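Local coordinates for disulfide bond protein A (Staphylococcus aureus, PDB 3BCI), which probably acts as a thiol:disulfide oxidoreductase of the DsbA family, using a redox-active disulfide to oxidise thiols during protein folding, at residues S61-G64 with S65-S68; L102-K105 with H106-Q109; K114-E117 with N118-K122; E136-K139 with K140-K143. All coordinates share one frame; numbering follows the deposited sequence.

Each contact is about two turns of a continuous helix, and the four form a chain in the order 4-1-2-3. Contact 1 sits centrally, 9 Å from the centre of the chain. Its centre lies 12 Å from that of contact 2, where Leu103 packs on Val63, Gly64 and Ala67, and 13 Å from that of contact 4, where Glu136 meets Ile62 and Arg66. Contacts 2 and 3 are the closest pair, with centres 11 Å apart and Ile107 set against Ile120 and Ile121. Contact 4 stands apart from both, its centre 25 Å from theirs. The redox-active pair Cys23 and Cys26 is approached by contact 1, whose Ser61 side chain lies near it without touching.

Contact 1: S61-G64 with S65-S68; sequences SIVG and SRAS
Ser61 to Ser68 form two turns of continuous alpha-helix, in which the N-H groups of Ser65, Arg66, Ala67 and Ser68 bond to the carbonyls of Ser61, Ile62, Val63 and Gly64, the straightest being Ala67 N to Val63 O at 171°. The main side-chain contact is Arg66 folded back over Ile62. Its CG stands anti to the carbonyl carbon (chi1 -67°) and passes 3.2 Å from Ile62 O; the extended chain then carries the guanidinium to the isoleucine. Ile62 CG2 lies 3.8 Å above the guanidinium plane, displaced toward its rim, and Ile62 CG1 is 3.9 Å from Arg66 NE. Val63 adds a slanting approach, CG2 to Arg66 NH1 at 4.0 Å. The same arginine makes a cation-pi contact with Trp132, which probably restricts its rotation further. Val63, Arg66 and Ala67 all touch Tyr124 of helix 114-125. Elsewhere on the helix, Ser61 OG bonds to Asp20 and Ser68 OG to Tyr21. These two turns open helix 61-74 beside the Cys23-Cys26 region, within the helical insertion that distinguishes DsbA proteins from simple thioredoxin folds.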
ATOM      1  N   SER A  61       0.786   0.264  12.947  1.00 28.28           N
ATOM      2  CA  SER A  61       0.252  -0.024  11.615  1.00 31.64           C
ATOM      3  C   SER A  61      -0.275   1.234  10.947  1.00 25.56           C
ATOM      4  O   SER A  61       0.010   1.495   9.781  1.00 27.56           O
ATOM      5  CB  SER A  61      -0.888  -1.050  11.690  1.00 29.29           C
ATOM      6  OG  SER A  61      -0.397  -2.379  11.699  1.00 44.87           O
ATOM      7  N   ILE A  62      -1.046   2.013  11.695  1.00 24.26           N
ATOM      8  CA  ILE A  62      -1.636   3.243  11.179  1.00 23.83           C
ATOM      9  C   ILE A  62      -0.567   4.282  10.848  1.00 28.86           C
ATOM     10  O   ILE A  62      -0.742   5.089   9.932  1.00 24.59           O
ATOM     11  CB  ILE A  62      -2.643   3.839  12.201  1.00 29.19           C
ATOM     12  CG1 ILE A  62      -3.491   4.925  11.538  1.00 30.92           C
ATOM     13  CG2 ILE A  62      -1.895   4.410  13.405  1.00 31.51           C
ATOM     14  CD1 ILE A  62      -4.417   4.398  10.443  1.00 30.14           C
ATOM     15  N   VAL A  63       0.535   4.265  11.593  1.00 27.55           N
ATOM     16  CA  VAL A  63       1.609   5.220  11.351  1.00 28.39           C
ATOM     17  C   VAL A  63       2.244   4.890  10.006  1.00 26.62           C
ATOM     18  O   VAL A  63       2.517   5.781   9.201  1.00 26.06           O
ATOM     19  CB  VAL A  63       2.694   5.162  12.457  1.00 31.28           C
ATOM     20  CG1 VAL A  63       3.783   6.180  12.165  1.00 25.12           C
ATOM     21  CG2 VAL A  63       2.073   5.453  13.821  1.00 29.38           C
ATOM     22  N   GLY A  64       2.473   3.601   9.770  1.00 25.06           N
ATOM     23  CA  GLY A  64       3.054   3.175   8.511  1.00 21.56           C
ATOM     24  C   GLY A  64       2.118   3.535   7.370  1.00 22.52           C
ATOM     25  O   GLY A  64       2.561   3.945   6.293  1.00 23.74           O
ATOM     26  N   SER A  65       0.818   3.394   7.611  1.00 20.78           N
ATOM     27  CA  SER A  65      -0.187   3.708   6.601  1.00 26.52           C
ATOM     28  C   SER A  65      -0.169   5.192   6.256  1.00 21.66           C
ATOM     29  O   SER A  65      -0.290   5.555   5.092  1.00 21.05           O
ATOM     30  CB  SER A  65      -1.583   3.315   7.087  1.00 23.10           C
ATOM     31  OG  SER A  65      -2.551   3.579   6.083  1.00 25.65           O
ATOM     32  N   ARG A  66      -0.033   6.050   7.265  1.00 21.90           N
ATOM     33  CA  ARG A  66       0.026   7.493   7.023  1.00 24.29           C
ATOM     34  C   ARG A  66       1.229   7.856   6.140  1.00 21.80           C
ATOM     35  O   ARG A  66       1.093   8.589   5.167  1.00 24.84           O
ATOM     36  CB  ARG A  66       0.139   8.256   8.347  1.00 21.32           C
ATOM     37  CG  ARG A  66      -1.095   8.176   9.227  1.00 25.68           C
ATOM     38  CD  ARG A  66      -0.780   8.669  10.631  1.00 29.00           C
ATOM     39  NE  ARG A  66      -1.905   8.480  11.538  1.00 30.31           N
ATOM     40  CZ  ARG A  66      -1.782   8.347  12.853  1.00 28.33           C
ATOM     41  NH1 ARG A  66      -0.583   8.381  13.417  1.00 27.92           N
ATOM     42  NH2 ARG A  66      -2.859   8.177  13.604  1.00 33.78           N
ATOM     43  N   ALA A  67       2.407   7.347   6.492  1.00 22.18           N
ATOM     44  CA  ALA A  67       3.612   7.635   5.718  1.00 24.29           C
ATOM     45  C   ALA A  67       3.421   7.150   4.288  1.00 23.54           C
ATOM     46  O   ALA A  67       3.802   7.833   3.335  1.00 23.15           O
ATOM     47  CB  ALA A  67       4.824   6.952   6.349  1.00 23.30           C
ATOM     48  N   SER A  68       2.823   5.969   4.151  1.00 20.01           N
ATOM     49  CA  SER A  68       2.564   5.378   2.843  1.00 25.23           C
ATOM     50  C   SER A  68       1.665   6.290   2.011  1.00 24.95           C
ATOM     51  O   SER A  68       1.944   6.551   0.836  1.00 22.04           O
ATOM     52  CB  SER A  68       1.900   4.005   3.018  1.00 25.74           C
ATOM     53  OG  SER A  68       1.652   3.387   1.767  1.00 29.11           O
TER

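Contact 2: L102-K105 with H106-Q109; sequences LLDK and HIKQ
Leu102 meets His106 one turn further along the helix: its CD2 is 3.6 Å from His106 CD2, and its carbonyl oxygen accepts the bond from His106 N. That oxygen also lies near the plane of the imidazole, at its edge, 3.1 Å from His106 CD2, so leucine backbone and side chain both border the ring. Leu103 starts away from the next turn, and its side chain packs on Val63 and Ala67 of helix 61-74, but its carbonyl receives Ile107 N at 2.8 Å. Ile107 CG1 comes within 3.2 Å of the same oxygen. Asp104 accepts Lys108 N through its backbone, whereas its carboxylate is held outside the turn by a salt bridge to Lys125 and a hydrogen bond with Tyr124 OH; its charged end is 6.1 Å from Lys108 NZ, measured from OD2, too far for a direct pair. Lys105 bends at chi3 (67°) and chi4 (71°), which brings NZ round to His106, obliquely and 3.5 Å from NE2. One water joins the two groups, accepting from Lys105 NZ and lying in the ring plane at NE2, 2.7 Å away. The nearby ammonium would probably discourage a positive charge on the imidazole. Gln109 runs alongside Lys105, and its NE2 sits over the centre of the His106 ring while also making a weak hydrogen bond to Gln85. His106 and Ile107 also pack on Phe82. These are i to i+4 contacts, with Lys105 and the adjacent His106 joined through a water, near the C-terminal end of an amphipathic helix, part of the helical domain of the DsbA fold.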
ATOM      1  N   LEU A 102      12.245   4.524  11.346  1.00 29.90           N
ATOM      2  CA  LEU A 102      12.341   3.617  10.207  1.00 28.72           C
ATOM      3  C   LEU A 102      11.607   4.173   8.993  1.00 27.52           C
ATOM      4  O   LEU A 102      12.103   4.092   7.869  1.00 27.82           O
ATOM      5  CB  LEU A 102      11.780   2.235  10.567  1.00 32.03           C
ATOM      6  CG  LEU A 102      11.794   1.190   9.445  1.00 30.84           C
ATOM      7  CD1 LEU A 102      11.915  -0.205  10.034  1.00 36.63           C
ATOM      8  CD2 LEU A 102      10.526   1.318   8.600  1.00 28.21           C
ATOM      9  N   LEU A 103      10.424   4.738   9.212  1.00 23.66           N
ATOM     10  CA  LEU A 103       9.668   5.297   8.096  1.00 30.48           C
ATOM     11  C   LEU A 103      10.407   6.479   7.459  1.00 28.43           C
ATOM     12  O   LEU A 103      10.488   6.576   6.234  1.00 25.90           O
ATOM     13  CB  LEU A 103       8.267   5.705   8.565  1.00 24.32           C
ATOM     14  CG  LEU A 103       7.398   4.484   8.908  1.00 26.86           C
ATOM     15  CD1 LEU A 103       6.153   4.920   9.656  1.00 26.16           C
ATOM     16  CD2 LEU A 103       7.029   3.743   7.628  1.00 22.94           C
ATOM     17  N   ASP A 104      10.963   7.372   8.274  1.00 24.22           N
ATOM     18  CA  ASP A 104      11.697   8.504   7.713  1.00 28.30           C
ATOM     19  C   ASP A 104      12.871   7.959   6.901  1.00 29.62           C
ATOM     20  O   ASP A 104      13.173   8.450   5.811  1.00 25.91           O
ATOM     21  CB  ASP A 104      12.211   9.435   8.822  1.00 29.51           C
ATOM     22  CG  ASP A 104      11.094  10.231   9.479  1.00 32.85           C
ATOM     23  OD1 ASP A 104       9.939  10.143   9.017  1.00 31.32           O
ATOM     24  OD2 ASP A 104      11.374  10.954  10.458  1.00 31.71           O
ATOM     25  N   LYS A 105      13.519   6.928   7.430  1.00 28.24           N
ATOM     26  CA  LYS A 105      14.646   6.309   6.744  1.00 36.25           C
ATOM     27  C   LYS A 105      14.202   5.783   5.381  1.00 28.08           C
ATOM     28  O   LYS A 105      14.897   5.942   4.379  1.00 30.10           O
ATOM     29  CB  LYS A 105      15.204   5.161   7.590  1.00 40.77           C
ATOM     30  CG  LYS A 105      16.334   4.380   6.933  1.00 48.46           C
ATOM     31  CD  LYS A 105      16.966   3.391   7.909  0.50 59.17           C
ATOM     32  CE  LYS A 105      16.011   2.273   8.302  0.50 66.20           C
ATOM     33  NZ  LYS A 105      15.772   1.334   7.179  0.50 68.01           N
ATOM     34  N   HIS A 106      13.035   5.156   5.339  1.00 28.20           N
ATOM     35  CA  HIS A 106      12.536   4.625   4.077  1.00 24.40           C
ATOM     36  C   HIS A 106      12.146   5.730   3.100  1.00 25.11           C
ATOM     37  O   HIS A 106      12.362   5.610   1.892  1.00 27.31           O
ATOM     38  CB  HIS A 106      11.364   3.682   4.344  1.00 27.62           C
ATOM     39  CG  HIS A 106      11.796   2.301   4.726  1.00 32.08           C
ATOM     40  ND1 HIS A 106      11.452   1.186   3.994  1.00 31.83           N
ATOM     41  CD2 HIS A 106      12.594   1.863   5.729  1.00 34.57           C
ATOM     42  CE1 HIS A 106      12.021   0.118   4.528  1.00 36.48           C
ATOM     43  NE2 HIS A 106      12.718   0.502   5.581  1.00 36.97           N
ATOM     44  N   ILE A 107      11.588   6.818   3.617  1.00 26.47           N
ATOM     45  CA  ILE A 107      11.210   7.929   2.755  1.00 26.69           C
ATOM     46  C   ILE A 107      12.472   8.524   2.122  1.00 31.56           C
ATOM     47  O   ILE A 107      12.496   8.837   0.931  1.00 23.80           O
ATOM     48  CB  ILE A 107      10.452   9.019   3.552  1.00 28.35           C
ATOM     49  CG1 ILE A 107       9.111   8.453   4.038  1.00 26.70           C
ATOM     50  CG2 ILE A 107      10.225  10.255   2.677  1.00 28.02           C
ATOM     51  CD1 ILE A 107       8.384   9.330   5.045  1.00 24.09           C
ATOM     52  N   LYS A 108      13.529   8.664   2.914  1.00 27.92           N
ATOM     53  CA  LYS A 108      14.775   9.221   2.397  1.00 31.31           C
ATOM     54  C   LYS A 108      15.434   8.278   1.388  1.00 32.42           C
ATOM     55  O   LYS A 108      16.170   8.721   0.507  1.00 32.81           O
ATOM     56  CB  LYS A 108      15.737   9.529   3.552  1.00 31.62           C
ATOM     57  CG  LYS A 108      15.232  10.631   4.479  1.00 31.72           C
ATOM     58  CD  LYS A 108      16.217  10.934   5.596  1.00 34.60           C
ATOM     59  CE  LYS A 108      15.709  12.062   6.478  1.00 36.20           C
ATOM     60  NZ  LYS A 108      16.644  12.335   7.605  1.00 35.43           N
ATOM     61  N   GLN A 109      15.165   6.981   1.513  1.00 32.37           N
ATOM     62  CA  GLN A 109      15.729   5.997   0.587  1.00 33.36           C
ATOM     63  C   GLN A 109      15.157   6.161  -0.816  1.00 32.83           C
ATOM     64  O   GLN A 109      15.679   5.591  -1.773  1.00 37.72           O
ATOM     65  CB  GLN A 109      15.453   4.568   1.066  1.00 32.28           C
ATOM     66  CG  GLN A 109      16.315   4.111   2.225  1.00 48.42           C
ATOM     67  CD  GLN A 109      15.905   2.746   2.754  1.00 44.14           C
ATOM     68  OE1 GLN A 109      16.479   2.249   3.720  1.00 56.26           O
ATOM     69  NE2 GLN A 109      14.907   2.136   2.122  1.00 55.04           N
TER
HETATM   70  O   HOH W   1      14.419  -0.854   7.191  1.00 36.73           O

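Contact 3: K114-E117 with N118-K122; sequences KETE and NKIIK
Lys114 and Asn118, one turn apart in helix 114-125 of the DsbA helical domain, cross at a slant. The lysine chain, bent at chi2 (68°), passes by the asparagine amide, with Lys114 CG 3.8 Å from Asn118 ND2. The amide carbon, Asn118 CG, in turn lies 3.4 Å from Lys114 O, which already accepts Asn118 N in the plane of its carbonyl. Glu115 approaches the same amide from another direction: its carboxylate is turned 77° from the amide plane, and OE1 stays 3.9 Å from Asn118 ND2, a contact too long to count as a bond. A different relation holds between Glu117 and Ile121, which run alongside each other in one direction, Glu117 CG being 4.0 Å from Ile121 CD1. Thr116 and Ile120 instead cross, and touch lightly through their methyl groups. Ile120 continues into a buried layer against Ala70, Val71 and Tyr74 of helix 61-74, while Thr116 OG1 is held by Asp113 just before the helix. Waters sit at two separate places on the helix surface. One, near Glu117 OE2 and Asn118 OD1, is placed so close to both that its bonds are doubtful. The second accepts from Lys119 NZ at 2.9 Å and donates only weakly to Thr116 OG1. Toward helix 100-108, Ile121 CG1 passes 3.2 Å from Glu117 O, the carbonyl oxygen that also accepts Ile121 N.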
ATOM      1  N   LYS A 114      14.983  17.235  -1.837  1.00 34.06           N
ATOM      2  CA  LYS A 114      14.898  17.582  -0.423  1.00 37.87           C
ATOM      3  C   LYS A 114      13.548  18.094   0.076  1.00 29.62           C
ATOM      4  O   LYS A 114      13.008  17.566   1.049  1.00 29.80           O
ATOM      5  CB  LYS A 114      15.980  18.609  -0.081  1.00 38.20           C
ATOM      6  CG  LYS A 114      16.121  18.895   1.405  1.00 47.45           C
ATOM      7  CD  LYS A 114      16.676  17.695   2.155  1.00 56.48           C
ATOM      8  CE  LYS A 114      17.085  18.080   3.568  1.00 60.22           C
ATOM      9  NZ  LYS A 114      17.782  16.971   4.274  1.00 70.95           N
ATOM     10  N   GLU A 115      13.008  19.117  -0.579  1.00 24.06           N
ATOM     11  CA  GLU A 115      11.738  19.690  -0.146  1.00 29.78           C
ATOM     12  C   GLU A 115      10.549  18.730  -0.244  1.00 30.93           C
ATOM     13  O   GLU A 115       9.647  18.781   0.582  1.00 24.91           O
ATOM     14  CB  GLU A 115      11.437  20.981  -0.919  1.00 33.53           C
ATOM     15  CG  GLU A 115      12.391  22.148  -0.610  1.00 33.48           C
ATOM     16  CD  GLU A 115      12.496  22.474   0.884  1.00 31.09           C
ATOM     17  OE1 GLU A 115      11.507  22.265   1.622  1.00 28.77           O
ATOM     18  OE2 GLU A 115      13.566  22.960   1.321  1.00 26.56           O
ATOM     19  N   THR A 116      10.541  17.859  -1.246  1.00 28.42           N
ATOM     20  CA  THR A 116       9.442  16.905  -1.386  1.00 35.09           C
ATOM     21  C   THR A 116       9.535  15.925  -0.218  1.00 28.76           C
ATOM     22  O   THR A 116       8.540  15.572   0.404  1.00 29.65           O
ATOM     23  CB  THR A 116       9.537  16.142  -2.721  1.00 33.06           C
ATOM     24  OG1 THR A 116       9.370  17.070  -3.802  1.00 32.75           O
ATOM     25  CG2 THR A 116       8.455  15.071  -2.809  1.00 34.04           C
ATOM     26  N   GLU A 117      10.760  15.509   0.069  1.00 31.83           N
ATOM     27  CA  GLU A 117      11.050  14.601   1.165  1.00 26.44           C
ATOM     28  C   GLU A 117      10.552  15.191   2.484  1.00 25.37           C
ATOM     29  O   GLU A 117       9.853  14.522   3.239  1.00 28.04           O
ATOM     30  CB  GLU A 117      12.558  14.372   1.223  1.00 25.28           C
ATOM     31  CG  GLU A 117      13.053  13.532   2.382  1.00 28.24           C
ATOM     32  CD  GLU A 117      14.555  13.350   2.327  1.00 35.91           C
ATOM     33  OE1 GLU A 117      15.039  12.684   1.391  1.00 31.87           O
ATOM     34  OE2 GLU A 117      15.256  13.884   3.205  1.00 34.60           O
ATOM     35  N   ASN A 118      10.904  16.449   2.746  1.00 24.98           N
ATOM     36  CA  ASN A 118      10.490  17.121   3.979  1.00 28.46           C
ATOM     37  C   ASN A 118       8.978  17.248   4.060  1.00 27.07           C
ATOM     38  O   ASN A 118       8.391  17.102   5.131  1.00 26.61           O
ATOM     39  CB  ASN A 118      11.108  18.525   4.080  1.00 22.25           C
ATOM     40  CG  ASN A 118      12.611  18.490   4.251  1.00 32.91           C
ATOM     41  OD1 ASN A 118      13.162  17.501   4.728  1.00 28.87           O
ATOM     42  ND2 ASN A 118      13.281  19.574   3.879  1.00 28.33           N
ATOM     43  N   LYS A 119       8.355  17.528   2.921  1.00 24.60           N
ATOM     44  CA  LYS A 119       6.902  17.689   2.846  1.00 28.16           C
ATOM     45  C   LYS A 119       6.161  16.406   3.232  1.00 26.58           C
ATOM     46  O   LYS A 119       5.161  16.442   3.948  1.00 28.56           O
ATOM     47  CB  LYS A 119       6.516  18.120   1.429  1.00 33.80           C
ATOM     48  CG  LYS A 119       5.029  18.306   1.193  1.00 41.14           C
ATOM     49  CD  LYS A 119       4.778  18.876  -0.200  1.00 41.14           C
ATOM     50  CE  LYS A 119       5.374  17.986  -1.287  1.00 43.11           C
ATOM     51  NZ  LYS A 119       5.217  18.585  -2.642  1.00 46.74           N
ATOM     52  N   ILE A 120       6.662  15.272   2.754  1.00 26.30           N
ATOM     53  CA  ILE A 120       6.063  13.973   3.049  1.00 26.53           C
ATOM     54  C   ILE A 120       6.208  13.621   4.527  1.00 23.83           C
ATOM     55  O   ILE A 120       5.245  13.200   5.174  1.00 21.06           O
ATOM     56  CB  ILE A 120       6.733  12.869   2.202  1.00 23.44           C
ATOM     57  CG1 ILE A 120       6.345  13.049   0.730  1.00 23.81           C
ATOM     58  CG2 ILE A 120       6.350  11.484   2.731  1.00 22.72           C
ATOM     59  CD1 ILE A 120       7.137  12.170  -0.231  1.00 27.60           C
ATOM     60  N   ILE A 121       7.419  13.800   5.047  1.00 22.78           N
ATOM     61  CA  ILE A 121       7.738  13.498   6.438  1.00 24.27           C
ATOM     62  C   ILE A 121       6.888  14.319   7.404  1.00 23.27           C
ATOM     63  O   ILE A 121       6.387  13.797   8.397  1.00 25.72           O
ATOM     64  CB  ILE A 121       9.249  13.742   6.700  1.00 26.00           C
ATOM     65  CG1 ILE A 121      10.072  12.725   5.904  1.00 25.69           C
ATOM     66  CG2 ILE A 121       9.573  13.616   8.170  1.00 20.49           C
ATOM     67  CD1 ILE A 121      11.583  12.872   6.069  1.00 28.49           C
ATOM     68  N   LYS A 122       6.706  15.599   7.107  1.00 20.88           N
ATOM     69  CA  LYS A 122       5.902  16.448   7.977  1.00 25.54           C
ATOM     70  C   LYS A 122       4.406  16.134   7.855  1.00 27.35           C
ATOM     71  O   LYS A 122       3.674  16.157   8.843  1.00 24.40           O
ATOM     72  CB  LYS A 122       6.167  17.921   7.646  1.00 27.49           C
ATOM     73  CG  LYS A 122       5.459  18.924   8.561  1.00 31.58           C
ATOM     74  CD  LYS A 122       4.092  19.310   8.031  1.00 28.35           C
ATOM     75  CE  LYS A 122       3.490  20.440   8.850  1.00 40.44           C
ATOM     76  NZ  LYS A 122       2.180  20.885   8.304  1.00 33.84           N
TER
HETATM   77  O   HOH W   2      14.691  15.593   4.823  1.00 62.43           O
HETATM   78  O   HOH W   3       7.808  19.872  -3.024  1.00 61.19           O

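Contact 4: E136-K139 with K140-K143; sequences EKDK and KIAK
Lys137 and Ile141 meet one turn apart in helix 130-144, an amphipathic helix packed on the central sheet of the thioredoxin fold. Ile141 N bonds to Lys137 O at 2.8 Å, almost in line with the carbonyl (C=O...N angle 166°), and Ile141 CG1 lies 3.3 Å from that oxygen. The tight part is Ile141, Ala142 and Asp138. Ile141 rests on Val52 and Gln50 of strand 48-53 and on Tyr18 of strand 14-19, and Ala142, whose N bonds to Asp138 O, also touches Tyr18. Asp138 is buried here as well, its OD2 gripped by two donors, His69 NE2 and the backbone N of Asn53, so the carboxylate ties the helix to its neighbours.

The other side is loose, and the exposed Lys137 side chain belongs to it. Lys140 reaches out from the turn to a salt bridge with Asp144, while Lys143 stretches out with every chi near 180°, its side chain touching the preceding turn only near its base, CB 3.5 Å from Lys139 O. Lys139 takes part through its backbone, accepting Lys143 N at 3.1 Å. Within the packed part, Ile141 CD1 comes 4.0 Å from Asp138 OD1, the carboxylate oxygen next to the doubly held OD2.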
ATOM      1  N   GLU A 136      -6.926   6.875   8.001  1.00 27.43           N
ATOM      2  CA  GLU A 136      -8.132   6.564   8.757  1.00 29.53           C
ATOM      3  C   GLU A 136      -9.233   6.051   7.832  1.00 24.85           C
ATOM      4  O   GLU A 136      -9.894   5.061   8.134  1.00 28.68           O
ATOM      5  CB  GLU A 136      -8.648   7.807   9.491  1.00 35.44           C
ATOM      6  CG  GLU A 136      -7.789   8.271  10.662  1.00 53.99           C
ATOM      7  CD  GLU A 136      -7.616   7.199  11.726  1.00 63.96           C
ATOM      8  OE1 GLU A 136      -8.597   6.467  11.994  1.00 59.83           O
ATOM      9  OE2 GLU A 136      -6.507   7.097  12.300  1.00 60.23           O
ATOM     10  N   LYS A 137      -9.420   6.733   6.706  1.00 25.73           N
ATOM     11  CA  LYS A 137     -10.451   6.374   5.743  1.00 26.79           C
ATOM     12  C   LYS A 137     -10.293   4.941   5.238  1.00 28.77           C
ATOM     13  O   LYS A 137     -11.286   4.247   5.019  1.00 27.92           O
ATOM     14  CB  LYS A 137     -10.430   7.349   4.561  1.00 27.58           C
ATOM     15  CG  LYS A 137     -11.623   7.205   3.622  1.00 31.24           C
ATOM     16  CD  LYS A 137     -11.493   8.106   2.400  1.00 40.75           C
ATOM     17  CE  LYS A 137     -12.733   8.012   1.514  1.00 45.90           C
ATOM     18  NZ  LYS A 137     -12.591   8.811   0.260  1.00 47.65           N
ATOM     19  N   ASP A 138      -9.050   4.500   5.058  1.00 24.24           N
ATOM     20  CA  ASP A 138      -8.789   3.137   4.593  1.00 27.99           C
ATOM     21  C   ASP A 138      -9.491   2.106   5.475  1.00 30.39           C
ATOM     22  O   ASP A 138     -10.007   1.101   4.989  1.00 24.63           O
ATOM     23  CB  ASP A 138      -7.289   2.846   4.596  1.00 22.87           C
ATOM     24  CG  ASP A 138      -6.635   3.108   3.252  1.00 25.78           C
ATOM     25  OD1 ASP A 138      -7.290   3.698   2.360  1.00 26.27           O
ATOM     26  OD2 ASP A 138      -5.457   2.729   3.094  1.00 23.55           O
ATOM     27  N   LYS A 139      -9.514   2.348   6.780  1.00 27.24           N
ATOM     28  CA  LYS A 139     -10.160   1.401   7.678  1.00 29.31           C
ATOM     29  C   LYS A 139     -11.664   1.387   7.435  1.00 24.03           C
ATOM     30  O   LYS A 139     -12.299   0.338   7.502  1.00 31.53           O
ATOM     31  CB  LYS A 139      -9.871   1.767   9.130  1.00 27.88           C
ATOM     32  CG  LYS A 139      -8.392   1.949   9.413  1.00 39.14           C
ATOM     33  CD  LYS A 139      -8.170   2.427  10.831  1.00 40.71           C
ATOM     34  CE  LYS A 139      -8.050   1.256  11.772  1.00 46.36           C
ATOM     35  NZ  LYS A 139      -8.380   1.656  13.165  1.00 59.98           N
ATOM     36  N   LYS A 140     -12.227   2.559   7.160  1.00 29.68           N
ATOM     37  CA  LYS A 140     -13.655   2.682   6.895  1.00 33.07           C
ATOM     38  C   LYS A 140     -13.993   1.998   5.565  1.00 35.86           C
ATOM     39  O   LYS A 140     -15.031   1.348   5.433  1.00 32.71           O
ATOM     40  CB  LYS A 140     -14.052   4.161   6.841  1.00 32.53           C
ATOM     41  CG  LYS A 140     -15.532   4.405   6.597  1.00 35.29           C
ATOM     42  CD  LYS A 140     -15.852   5.889   6.577  1.00 44.04           C
ATOM     43  CE  LYS A 140     -17.329   6.130   6.330  1.00 55.73           C
ATOM     44  NZ  LYS A 140     -17.765   5.578   5.017  1.00 60.50           N
ATOM     45  N   ILE A 141     -13.114   2.149   4.579  1.00 29.24           N
ATOM     46  CA  ILE A 141     -13.340   1.532   3.276  1.00 28.77           C
ATOM     47  C   ILE A 141     -13.423   0.012   3.426  1.00 29.38           C
ATOM     48  O   ILE A 141     -14.350  -0.622   2.920  1.00 25.17           O
ATOM     49  CB  ILE A 141     -12.207   1.894   2.283  1.00 31.53           C
ATOM     50  CG1 ILE A 141     -12.277   3.389   1.948  1.00 28.92           C
ATOM     51  CG2 ILE A 141     -12.327   1.045   1.013  1.00 27.76           C
ATOM     52  CD1 ILE A 141     -11.116   3.891   1.089  1.00 27.32           C
ATOM     53  N   ALA A 142     -12.458  -0.565   4.136  1.00 26.34           N
ATOM     54  CA  ALA A 142     -12.423  -2.007   4.352  1.00 26.80           C
ATOM     55  C   ALA A 142     -13.650  -2.495   5.115  1.00 29.62           C
ATOM     56  O   ALA A 142     -14.172  -3.578   4.845  1.00 24.85           O
ATOM     57  CB  ALA A 142     -11.156  -2.387   5.109  1.00 22.48           C
ATOM     58  N   LYS A 143     -14.105  -1.699   6.076  1.00 31.49           N
ATOM     59  CA  LYS A 143     -15.271  -2.072   6.862  1.00 31.91           C
ATOM     60  C   LYS A 143     -16.546  -2.007   6.018  1.00 29.79           C
ATOM     61  O   LYS A 143     -17.325  -2.959   5.989  1.00 33.48           O
ATOM     62  CB  LYS A 143     -15.401  -1.151   8.076  1.00 37.99           C
ATOM     63  CG  LYS A 143     -16.583  -1.482   8.977  1.00 52.33           C
ATOM     64  CD  LYS A 143     -16.680  -0.513  10.148  1.00 58.47           C
ATOM     65  CE  LYS A 143     -17.862  -0.851  11.043  1.00 67.73           C
ATOM     66  NZ  LYS A 143     -18.014   0.123  12.161  1.00 68.51           N
TER